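Decapping and exoribonuclease protein 1 (Kluyveromyces lactis, PDB 4GPS) removes the NAD cap, and also the methylguanosine cap, from RNA 5' ends and degrades RNA in the 5'-3' direction, using a divalent metal cation. Local coordinates at residues K65-V76 / Y366-W376; H258-H266 / L275-S283. All coordinates share one frame; numbering follows the deposited sequence.

Interaction 1 (K65-V76 / Y366-W376); sequences KKFPHVSVNYVV and YKFNPNVANDW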
loop_
_atom_site.group_PDB
_atom_site.type_symbol
_atom_site.label_atom_id
_atom_site.label_comp_id
_atom_site.label_asym_id
_atom_site.label_seq_id
_atom_site.Cartn_x
_atom_site.Cartn_y
_atom_site.Cartn_z
ATOM N N LYS A 65 -4.822 -19.408 11.170
ATOM C CA LYS A 65 -5.800 -18.682 11.990
ATOM C C LYS A 65 -5.400 -18.472 13.444
ATOM O O LYS A 65 -5.912 -17.570 14.113
ATOM C CB LYS A 65 -7.174 -19.362 11.976
ATOM C CG LYS A 65 -8.292 -18.439 12.521
ATOM C CD LYS A 65 -9.677 -19.117 12.581
ATOM C CE LYS A 65 -10.120 -19.698 11.219
ATOM N NZ LYS A 65 -11.445 -20.396 11.219
ATOM N N LYS A 66 -4.497 -19.297 13.943
ATOM C CA LYS A 66 -4.085 -19.146 15.315
ATOM C C LYS A 66 -2.748 -18.443 15.419
ATOM O O LYS A 66 -1.957 -18.724 16.308
ATOM C CB LYS A 66 -4.054 -20.517 15.992
ATOM C CG LYS A 66 -5.462 -21.108 16.177
ATOM C CD LYS A 66 -5.501 -22.310 17.116
ATOM C CE LYS A 66 -4.831 -23.526 16.492
ATOM N NZ LYS A 66 -3.392 -23.290 16.122
ATOM N N PHE A 67 -2.507 -17.525 14.494
ATOM C CA PHE A 67 -1.273 -16.759 14.462
ATOM C C PHE A 67 -1.160 -15.922 15.733
ATOM O O PHE A 67 -2.129 -15.332 16.205
ATOM C CB PHE A 67 -1.232 -15.855 13.212
ATOM C CG PHE A 67 -2.186 -14.699 13.255
ATOM C CD1 PHE A 67 -1.775 -13.456 13.727
ATOM C CD2 PHE A 67 -3.511 -14.856 12.855
ATOM C CE1 PHE A 67 -2.674 -12.382 13.805
ATOM C CE2 PHE A 67 -4.425 -13.786 12.925
ATOM C CZ PHE A 67 -4.000 -12.545 13.403
ATOM N N PRO A 68 0.034 -15.869 16.312
ATOM C CA PRO A 68 0.273 -15.099 17.545
ATOM C C PRO A 68 -0.061 -13.612 17.365
ATOM O O PRO A 68 0.499 -12.952 16.481
ATOM C CB PRO A 68 1.767 -15.300 17.804
ATOM C CG PRO A 68 2.086 -16.625 17.089
ATOM C CD PRO A 68 1.259 -16.527 15.823
ATOM N N HIS A 69 -0.956 -13.090 18.198
ATOM C CA HIS A 69 -1.312 -11.698 18.093
ATOM C C HIS A 69 -1.813 -11.053 19.355
ATOM O O HIS A 69 -2.478 -11.671 20.186
ATOM C CB HIS A 69 -2.343 -11.491 16.997
ATOM C CG HIS A 69 -3.649 -12.173 17.240
ATOM N ND1 HIS A 69 -4.660 -11.599 17.983
ATOM C CD2 HIS A 69 -4.145 -13.347 16.774
ATOM C CE1 HIS A 69 -5.726 -12.382 17.956
ATOM N NE2 HIS A 69 -5.441 -13.449 17.228
ATOM N N VAL A 70 -1.467 -9.778 19.474
ATOM C CA VAL A 70 -1.836 -8.925 20.578
ATOM C C VAL A 70 -3.370 -8.834 20.700
ATOM O O VAL A 70 -4.113 -9.056 19.732
ATOM C CB VAL A 70 -1.234 -7.545 20.318
ATOM C CG1 VAL A 70 -2.039 -6.519 20.953
ATOM C CG2 VAL A 70 0.191 -7.491 20.829
ATOM N N SER A 71 -3.854 -8.507 21.892
ATOM C CA SER A 71 -5.285 -8.402 22.078
ATOM C C SER A 71 -5.935 -7.474 21.053
ATOM O O SER A 71 -5.399 -6.422 20.686
ATOM C CB SER A 71 -5.606 -7.899 23.482
ATOM O OG SER A 71 -6.980 -7.568 23.562
ATOM N N VAL A 72 -7.114 -7.880 20.614
ATOM C CA VAL A 72 -7.900 -7.135 19.655
ATOM C C VAL A 72 -8.239 -5.733 20.165
ATOM O O VAL A 72 -8.592 -4.838 19.375
ATOM C CB VAL A 72 -9.177 -7.952 19.342
ATOM C CG1 VAL A 72 -10.310 -7.068 18.964
ATOM C CG2 VAL A 72 -8.884 -8.936 18.211
ATOM N N ASN A 73 -8.120 -5.545 21.480
ATOM C CA ASN A 73 -8.415 -4.256 22.127
ATOM C C ASN A 73 -7.170 -3.491 22.549
ATOM O O ASN A 73 -7.245 -2.424 23.148
ATOM C CB ASN A 73 -9.314 -4.471 23.343
ATOM C CG ASN A 73 -10.562 -5.243 22.991
ATOM O OD1 ASN A 73 -11.397 -4.786 22.206
ATOM N ND2 ASN A 73 -10.686 -6.436 23.552
ATOM N N TYR A 74 -6.026 -4.053 22.214
ATOM C CA TYR A 74 -4.749 -3.472 22.533
ATOM C C TYR A 74 -4.584 -2.048 22.008
ATOM O O TYR A 74 -4.801 -1.779 20.818
ATOM C CB TYR A 74 -3.678 -4.356 21.930
ATOM C CG TYR A 74 -2.279 -3.917 22.223
ATOM C CD1 TYR A 74 -1.721 -4.100 23.482
ATOM C CD2 TYR A 74 -1.507 -3.327 21.242
ATOM C CE1 TYR A 74 -0.414 -3.696 23.754
ATOM C CE2 TYR A 74 -0.209 -2.928 21.489
ATOM C CZ TYR A 74 0.333 -3.111 22.753
ATOM O OH TYR A 74 1.616 -2.687 23.003
ATOM N N VAL A 75 -4.169 -1.135 22.882
ATOM C CA VAL A 75 -3.961 0.255 22.491
ATOM C C VAL A 75 -2.585 0.714 22.936
ATOM O O VAL A 75 -2.188 0.461 24.070
ATOM C CB VAL A 75 -5.012 1.182 23.138
ATOM C CG1 VAL A 75 -4.761 2.627 22.724
ATOM C CG2 VAL A 75 -6.413 0.749 22.736
ATOM N N VAL A 76 -1.842 1.345 22.029
ATOM C CA VAL A 76 -0.513 1.914 22.311
ATOM C C VAL A 76 -0.551 3.233 21.538
ATOM O O VAL A 76 -1.018 3.280 20.389
ATOM C CB VAL A 76 0.676 1.007 21.823
ATOM C CG1 VAL A 76 0.705 0.909 20.308
ATOM C CG2 VAL A 76 2.000 1.557 22.328
ATOM N N TYR A 366 -10.918 -8.808 13.989
ATOM C CA TYR A 366 -9.889 -8.377 14.909
ATOM C C TYR A 366 -10.028 -6.902 15.199
ATOM O O TYR A 366 -9.047 -6.240 15.506
ATOM C CB TYR A 366 -8.507 -8.682 14.325
ATOM C CG TYR A 366 -8.365 -10.137 14.024
ATOM C CD1 TYR A 366 -8.691 -10.640 12.772
ATOM C CD2 TYR A 366 -7.984 -11.033 15.015
ATOM C CE1 TYR A 366 -8.642 -12.012 12.503
ATOM C CE2 TYR A 366 -7.934 -12.420 14.767
ATOM C CZ TYR A 366 -8.261 -12.906 13.511
ATOM O OH TYR A 366 -8.218 -14.273 13.257
ATOM N N LYS A 367 -11.259 -6.402 15.117
ATOM C CA LYS A 367 -11.551 -4.979 15.328
ATOM C C LYS A 367 -10.609 -4.043 14.536
ATOM O O LYS A 367 -10.313 -2.925 14.975
ATOM C CB LYS A 367 -11.503 -4.636 16.810
ATOM C CG LYS A 367 -12.531 -5.373 17.636
ATOM C CD LYS A 367 -12.562 -4.848 19.052
ATOM C CE LYS A 367 -13.806 -5.310 19.803
ATOM N NZ LYS A 367 -14.013 -4.475 21.027
ATOM N N PHE A 368 -10.157 -4.508 13.364
ATOM C CA PHE A 368 -9.276 -3.723 12.488
ATOM C C PHE A 368 -8.155 -3.015 13.274
ATOM O O PHE A 368 -7.847 -1.831 13.072
ATOM C CB PHE A 368 -10.089 -2.678 11.705
ATOM C CG PHE A 368 -11.325 -3.227 11.045
ATOM C CD1 PHE A 368 -12.562 -3.183 11.699
ATOM C CD2 PHE A 368 -11.257 -3.802 9.777
ATOM C CE1 PHE A 368 -13.713 -3.704 11.099
ATOM C CE2 PHE A 368 -12.395 -4.325 9.169
ATOM C CZ PHE A 368 -13.631 -4.275 9.838
ATOM N N ASN A 369 -7.528 -3.752 14.175
ATOM C CA ASN A 369 -6.467 -3.176 14.974
ATOM C C ASN A 369 -5.139 -3.194 14.188
ATOM O O ASN A 369 -4.654 -4.266 13.816
ATOM C CB ASN A 369 -6.330 -3.981 16.279
ATOM C CG ASN A 369 -5.483 -3.273 17.319
ATOM O OD1 ASN A 369 -4.379 -2.791 17.039
ATOM N ND2 ASN A 369 -5.992 -3.221 18.537
ATOM N N PRO A 370 -4.529 -2.015 13.953
ATOM C CA PRO A 370 -3.259 -1.968 13.219
ATOM C C PRO A 370 -2.182 -2.835 13.885
ATOM O O PRO A 370 -1.251 -3.291 13.218
ATOM C CB PRO A 370 -2.862 -0.499 13.256
ATOM C CG PRO A 370 -4.102 0.214 13.670
ATOM C CD PRO A 370 -4.861 -0.708 14.532
ATOM N N ASN A 371 -2.299 -3.056 15.197
ATOM C CA ASN A 371 -1.295 -3.851 15.896
ATOM C C ASN A 371 -1.443 -5.323 15.586
ATOM O O ASN A 371 -0.451 -6.042 15.450
ATOM C CB ASN A 371 -1.351 -3.592 17.389
ATOM C CG ASN A 371 -0.968 -2.172 17.728
ATOM O OD1 ASN A 371 -1.835 -1.339 18.057
ATOM N ND2 ASN A 371 0.330 -1.873 17.639
ATOM N N VAL A 372 -2.682 -5.774 15.447
ATOM C CA VAL A 372 -2.921 -7.157 15.072
ATOM C C VAL A 372 -2.475 -7.310 13.600
ATOM O O VAL A 372 -1.864 -8.303 13.246
ATOM C CB VAL A 372 -4.412 -7.497 15.255
ATOM C CG1 VAL A 372 -4.740 -8.851 14.652
ATOM C CG2 VAL A 372 -4.726 -7.472 16.749
ATOM N N ALA A 373 -2.760 -6.321 12.747
ATOM C CA ALA A 373 -2.317 -6.404 11.340
ATOM C C ALA A 373 -0.780 -6.584 11.337
ATOM O O ALA A 373 -0.234 -7.412 10.605
ATOM C CB ALA A 373 -2.708 -5.133 10.562
ATOM N N ASN A 374 -0.091 -5.813 12.180
ATOM C CA ASN A 374 1.353 -5.919 12.299
ATOM C C ASN A 374 1.767 -7.337 12.749
ATOM O O ASN A 374 2.707 -7.906 12.216
ATOM C CB ASN A 374 1.850 -4.871 13.286
ATOM C CG ASN A 374 3.334 -4.852 13.386
ATOM O OD1 ASN A 374 4.015 -4.893 12.383
ATOM N ND2 ASN A 374 3.855 -4.796 14.601
ATOM N N ASP A 375 1.060 -7.927 13.711
ATOM C CA ASP A 375 1.411 -9.280 14.165
ATOM C C ASP A 375 1.196 -10.289 13.042
ATOM O O ASP A 375 2.049 -11.171 12.809
ATOM C CB ASP A 375 0.579 -9.709 15.383
ATOM C CG ASP A 375 0.926 -8.934 16.649
ATOM O OD1 ASP A 375 2.087 -8.467 16.819
ATOM O OD2 ASP A 375 0.017 -8.807 17.492
ATOM N N TRP A 376 0.059 -10.156 12.347
ATOM C CA TRP A 376 -0.285 -11.024 11.226
ATOM C C TRP A 376 0.813 -10.935 10.151
ATOM O O TRP A 376 1.238 -11.952 9.588
ATOM C CB TRP A 376 -1.608 -10.583 10.617
ATOM C CG TRP A 376 -1.857 -11.198 9.278
ATOM C CD1 TRP A 376 -1.853 -10.558 8.077
ATOM C CD2 TRP A 376 -2.143 -12.586 8.995
ATOM N NE1 TRP A 376 -2.118 -11.446 7.068
ATOM C CE2 TRP A 376 -2.299 -12.697 7.598
ATOM C CE3 TRP A 376 -2.277 -13.740 9.790
ATOM C CZ2 TRP A 376 -2.589 -13.921 6.967
ATOM C CZ3 TRP A 376 -2.562 -14.950 9.162
ATOM C CH2 TRP A 376 -2.713 -15.029 7.762
HETATM O O HOH W 1 2.874 -12.874 15.042
#
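F67 presents one face of its ring to the edge of W376, a T-shaped pair whose planes stand 74° apart. The tryptophan leads with CE3, which comes within 3.5 Å of F67 CD2, while CG1 of V372 lies at the phenylalanine's rim, in the plane of the ring. Y366 makes a second edge-to-face pair, this time turning its own edge, through CE2 and CD2, toward the face of the H69 imidazole; the two planes are almost perpendicular, at 88°. F67 and Y366 meet at a slant, and the four rings together form an aromatic cluster. H69 is also steadied by its own neighbour, since its ND1 donates to the carbonyl O of V70 at 3.1 Å.

The contact lays the irregular run 65-76, between strands 60-63 and 86-95, across the first turns of helix 370-393. N369 occupies the N-cap position, and its amide works in two directions. OD1 caps the helix by accepting from N371 N at 2.8 Å. ND2, with CG anti to the backbone N (chi1 -166°), reaches the turn S71-Y74 and donates to two carbonyls: it meets Y74 O on a lone pair at 2.9 Å, but approaches V72 O from above the carbonyl plane at 3.2 Å. The same side chain thus caps the helix and holds the loop 65-76.

One turn beyond N371, D375 OD2 accepts from V70 N at 2.7 Å in a nearly straight bond, and a water joins P68 O to D375 O. At the opposite end, the extended chain of K367 brings NZ to N73 OD1 at 2.9 Å, in the plane of that amide's carbonyl; the same ammonium also bonds to the backbone oxygens of K361 and V359.

Interaction 2 (H258-H266 / L275-S283); sequences HELYYSIVH and LLIQAEMDS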
loop_
_atom_site.group_PDB
_atom_site.type_symbol
_atom_site.label_atom_id
_atom_site.label_comp_id
_atom_site.label_asym_id
_atom_site.label_seq_id
_atom_site.Cartn_x
_atom_site.Cartn_y
_atom_site.Cartn_z
ATOM N N HIS A 258 0.048 10.200 -20.781
ATOM C CA HIS A 258 0.279 10.565 -19.390
ATOM C C HIS A 258 1.632 10.109 -18.822
ATOM O O HIS A 258 2.584 9.840 -19.570
ATOM C CB HIS A 258 -0.860 10.033 -18.511
ATOM C CG HIS A 258 -2.086 10.896 -18.522
ATOM N ND1 HIS A 258 -3.160 10.676 -17.684
ATOM C CD2 HIS A 258 -2.402 11.993 -19.256
ATOM C CE1 HIS A 258 -4.083 11.599 -17.900
ATOM N NE2 HIS A 258 -3.648 12.410 -18.849
ATOM N N GLU A 259 1.705 10.010 -17.492
ATOM C CA GLU A 259 2.946 9.637 -16.807
ATOM C C GLU A 259 2.693 9.137 -15.370
ATOM O O GLU A 259 1.779 9.597 -14.689
ATOM C CB GLU A 259 3.863 10.865 -16.794
ATOM C CG GLU A 259 5.283 10.643 -16.336
ATOM C CD GLU A 259 6.152 11.892 -16.540
ATOM O OE1 GLU A 259 7.328 11.897 -16.109
ATOM O OE2 GLU A 259 5.661 12.873 -17.139
ATOM N N LEU A 260 3.511 8.191 -14.922
ATOM C CA LEU A 260 3.395 7.628 -13.580
ATOM C C LEU A 260 4.725 7.730 -12.827
ATOM O O LEU A 260 5.804 7.728 -13.428
ATOM C CB LEU A 260 2.952 6.171 -13.681
ATOM C CG LEU A 260 1.583 6.021 -14.354
ATOM C CD1 LEU A 260 1.397 4.613 -14.855
ATOM C CD2 LEU A 260 0.486 6.412 -13.370
ATOM N N TYR A 261 4.653 7.825 -11.510
ATOM C CA TYR A 261 5.864 7.941 -10.713
ATOM C C TYR A 261 5.929 6.843 -9.631
ATOM O O TYR A 261 4.951 6.563 -8.940
ATOM C CB TYR A 261 5.932 9.330 -10.089
ATOM C CG TYR A 261 7.202 9.578 -9.318
ATOM C CD1 TYR A 261 8.377 9.980 -9.963
ATOM C CD2 TYR A 261 7.238 9.389 -7.933
ATOM C CE1 TYR A 261 9.547 10.186 -9.245
ATOM C CE2 TYR A 261 8.400 9.594 -7.210
ATOM C CZ TYR A 261 9.546 9.987 -7.862
ATOM O OH TYR A 261 10.684 10.155 -7.120
ATOM N N TYR A 262 7.094 6.219 -9.495
ATOM C CA TYR A 262 7.270 5.127 -8.557
ATOM C C TYR A 262 8.475 5.273 -7.634
ATOM O O TYR A 262 9.574 5.693 -8.045
ATOM C CB TYR A 262 7.446 3.828 -9.324
ATOM C CG TYR A 262 6.316 3.453 -10.229
ATOM C CD1 TYR A 262 5.140 2.880 -9.722
ATOM C CD2 TYR A 262 6.436 3.611 -11.609
ATOM C CE1 TYR A 262 4.112 2.460 -10.572
ATOM C CE2 TYR A 262 5.419 3.196 -12.474
ATOM C CZ TYR A 262 4.263 2.614 -11.946
ATOM O OH TYR A 262 3.302 2.138 -12.801
ATOM N N SER A 263 8.267 4.888 -6.382
ATOM C CA SER A 263 9.326 4.922 -5.399
ATOM C C SER A 263 9.608 3.458 -5.118
ATOM O O SER A 263 8.688 2.685 -4.902
ATOM C CB SER A 263 8.848 5.608 -4.128
ATOM O OG SER A 263 9.801 5.513 -3.079
ATOM N N ILE A 264 10.872 3.067 -5.167
ATOM C CA ILE A 264 11.231 1.699 -4.882
ATOM C C ILE A 264 11.845 1.734 -3.493
ATOM O O ILE A 264 12.873 2.378 -3.301
ATOM C CB ILE A 264 12.232 1.149 -5.894
ATOM C CG1 ILE A 264 11.542 0.706 -7.190
ATOM C CG2 ILE A 264 12.757 -0.169 -5.375
ATOM C CD1 ILE A 264 10.700 1.649 -7.858
ATOM N N VAL A 265 11.210 1.070 -2.520
ATOM C CA VAL A 265 11.726 1.084 -1.151
ATOM C C VAL A 265 12.196 -0.280 -0.645
ATOM O O VAL A 265 11.724 -1.326 -1.102
ATOM C CB VAL A 265 10.682 1.679 -0.145
ATOM C CG1 VAL A 265 10.227 3.122 -0.600
ATOM C CG2 VAL A 265 9.517 0.769 -0.030
ATOM N N HIS A 266 13.142 -0.254 0.296
ATOM C CA HIS A 266 13.690 -1.469 0.881
ATOM C C HIS A 266 13.557 -1.385 2.394
ATOM O O HIS A 266 13.770 -0.336 3.009
ATOM C CB HIS A 266 15.164 -1.648 0.464
ATOM C CG HIS A 266 15.815 -2.890 0.994
ATOM N ND1 HIS A 266 16.388 -2.960 2.244
ATOM C CD2 HIS A 266 16.005 -4.108 0.430
ATOM C CE1 HIS A 266 16.907 -4.161 2.430
ATOM N NE2 HIS A 266 16.688 -4.876 1.341
ATOM N N LEU A 275 12.085 -6.748 2.401
ATOM C CA LEU A 275 11.094 -6.487 1.378
ATOM C C LEU A 275 11.615 -5.412 0.415
ATOM O O LEU A 275 12.170 -4.405 0.856
ATOM C CB LEU A 275 9.799 -5.966 1.998
ATOM C CG LEU A 275 8.867 -6.850 2.806
ATOM C CD1 LEU A 275 7.465 -6.204 2.732
ATOM C CD2 LEU A 275 8.847 -8.275 2.267
ATOM N N LEU A 276 11.461 -5.624 -0.892
ATOM C CA LEU A 276 11.868 -4.619 -1.882
ATOM C C LEU A 276 10.519 -4.368 -2.562
ATOM O O LEU A 276 10.010 -5.218 -3.273
ATOM C CB LEU A 276 12.877 -5.188 -2.873
ATOM C CG LEU A 276 13.273 -4.196 -3.953
ATOM C CD1 LEU A 276 14.126 -3.084 -3.378
ATOM C CD2 LEU A 276 14.062 -4.925 -5.008
ATOM N N ILE A 277 9.970 -3.185 -2.333
ATOM C CA ILE A 277 8.658 -2.800 -2.777
ATOM C C ILE A 277 8.618 -1.644 -3.752
ATOM O O ILE A 277 9.388 -0.671 -3.623
ATOM C CB ILE A 277 7.824 -2.388 -1.521
ATOM C CG1 ILE A 277 7.548 -3.603 -0.665
ATOM C CG2 ILE A 277 6.540 -1.716 -1.892
ATOM C CD1 ILE A 277 7.103 -3.213 0.752
ATOM N N GLN A 278 7.675 -1.739 -4.693
ATOM C CA GLN A 278 7.438 -0.685 -5.678
ATOM C C GLN A 278 6.095 0.016 -5.362
ATOM O O GLN A 278 5.057 -0.640 -5.264
ATOM C CB GLN A 278 7.397 -1.257 -7.092
ATOM C CG GLN A 278 7.167 -0.186 -8.155
ATOM C CD GLN A 278 7.147 -0.761 -9.581
ATOM O OE1 GLN A 278 6.171 -0.582 -10.330
ATOM N NE2 GLN A 278 8.227 -1.444 -9.960
ATOM N N ALA A 279 6.115 1.337 -5.189
ATOM C CA ALA A 279 4.881 2.063 -4.879
ATOM C C ALA A 279 4.700 3.250 -5.788
ATOM O O ALA A 279 5.646 3.973 -6.080
ATOM C CB ALA A 279 4.897 2.545 -3.410
ATOM N N GLU A 280 3.484 3.458 -6.249
ATOM C CA GLU A 280 3.234 4.609 -7.084
ATOM C C GLU A 280 2.915 5.746 -6.117
ATOM O O GLU A 280 2.078 5.573 -5.212
ATOM C CB GLU A 280 2.050 4.359 -8.021
ATOM C CG GLU A 280 1.438 5.666 -8.544
ATOM C CD GLU A 280 0.333 5.455 -9.570
ATOM O OE1 GLU A 280 -0.196 6.479 -10.075
ATOM O OE2 GLU A 280 0.007 4.275 -9.868
ATOM N N MET A 281 3.602 6.881 -6.289
ATOM C CA MET A 281 3.402 8.069 -5.462
ATOM C C MET A 281 2.659 9.088 -6.301
ATOM O O MET A 281 3.066 9.383 -7.425
ATOM C CB MET A 281 4.741 8.663 -5.035
ATOM C CG MET A 281 5.674 7.643 -4.384
ATOM S SD MET A 281 5.201 7.118 -2.657
ATOM C CE MET A 281 4.144 5.764 -3.016
ATOM N N ASP A 282 1.571 9.625 -5.754
ATOM C CA ASP A 282 0.770 10.611 -6.448
ATOM C C ASP A 282 1.456 11.940 -6.568
ATOM O O ASP A 282 1.315 12.621 -7.579
ATOM C CB ASP A 282 -0.547 10.867 -5.725
ATOM C CG ASP A 282 -1.401 9.648 -5.606
ATOM O OD1 ASP A 282 -1.379 8.796 -6.523
ATOM O OD2 ASP A 282 -2.105 9.564 -4.580
ATOM N N SER A 283 2.212 12.318 -5.547
ATOM C CA SER A 283 2.845 13.620 -5.604
ATOM C C SER A 283 3.794 13.862 -4.481
ATOM O O SER A 283 3.888 13.066 -3.540
ATOM C CB SER A 283 1.776 14.702 -5.500
ATOM O OG SER A 283 1.233 14.742 -4.171
HETATM O O HOH W 2 2.202 8.922 -10.062
#
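Q278 sets its amide oxygen over one face of the Y262 ring, off-centre toward the rim, with OE1 3.7 Å from CD1. The glutamine chain is extended, with CG anti to the backbone N (chi1 -179°), and runs alongside I264; its CG lies in the notch formed by the Y262 ring and the I264 side chain, 4.0 Å from I264 CD1. Further along this face, the CG2 branch of I264 receives CD1 of L276 at 3.8 Å. Helix 156-167 packs over this relief, placing I159 against both Y262 and Q278.

Strands 259-268 and 273-285 are the antiparallel arms of a hairpin, in the nuclease domain of the PD-(D/E)XK type. Paired backbone bonds link S263 with A279 and V265 with I277. On the other face the bumps are smaller: CG2 of V265 rests on CB of I277 at 3.9 Å. Bent at chi2 and chi3, M281 folds so that CG meets CB of S263 at 3.8 Å, while its CB lies at the edge of the Y261 ring. S263 OG is engaged by E88 of the adjoining strand.

Toward the metal site this largely apolar fit gives way to acidic residues. E280, which probably binds substrate as in related enzymes, stretches past L260, whose CD2 lies 3.4 Å from OE1; the next residue but one, D282, binds the metal. M281 N donates to Y261 O at 3.0 Å, and a water bridges Y261 N and M281 O. Q278 OE1, buried over the Y262 ring, has no polar partner in the model, and the ring face is unlikely to make up for one.

The interactions do not touch: their centres lie 28 Å apart and their nearest atoms about 10 Å apart. Interaction 2 is nested along the chain inside the loop that interaction 1 closes: the near ends of 65-76 and 366-376 lie 290 positions apart, against nine for the hairpin. Interaction 1 sits toward the outside, about 19 Å from the centre of the chain; interaction 2 is buried about 10 Å from that centre and carries the metal ligand D282 and the probable substrate residue E280. Helix 182-190 comes near both, with I188 accepting from W376 and R182 touching I277, A279 and M281. Distant parts of the chain thus meet at the periphery, while the hairpin lies at the metal site.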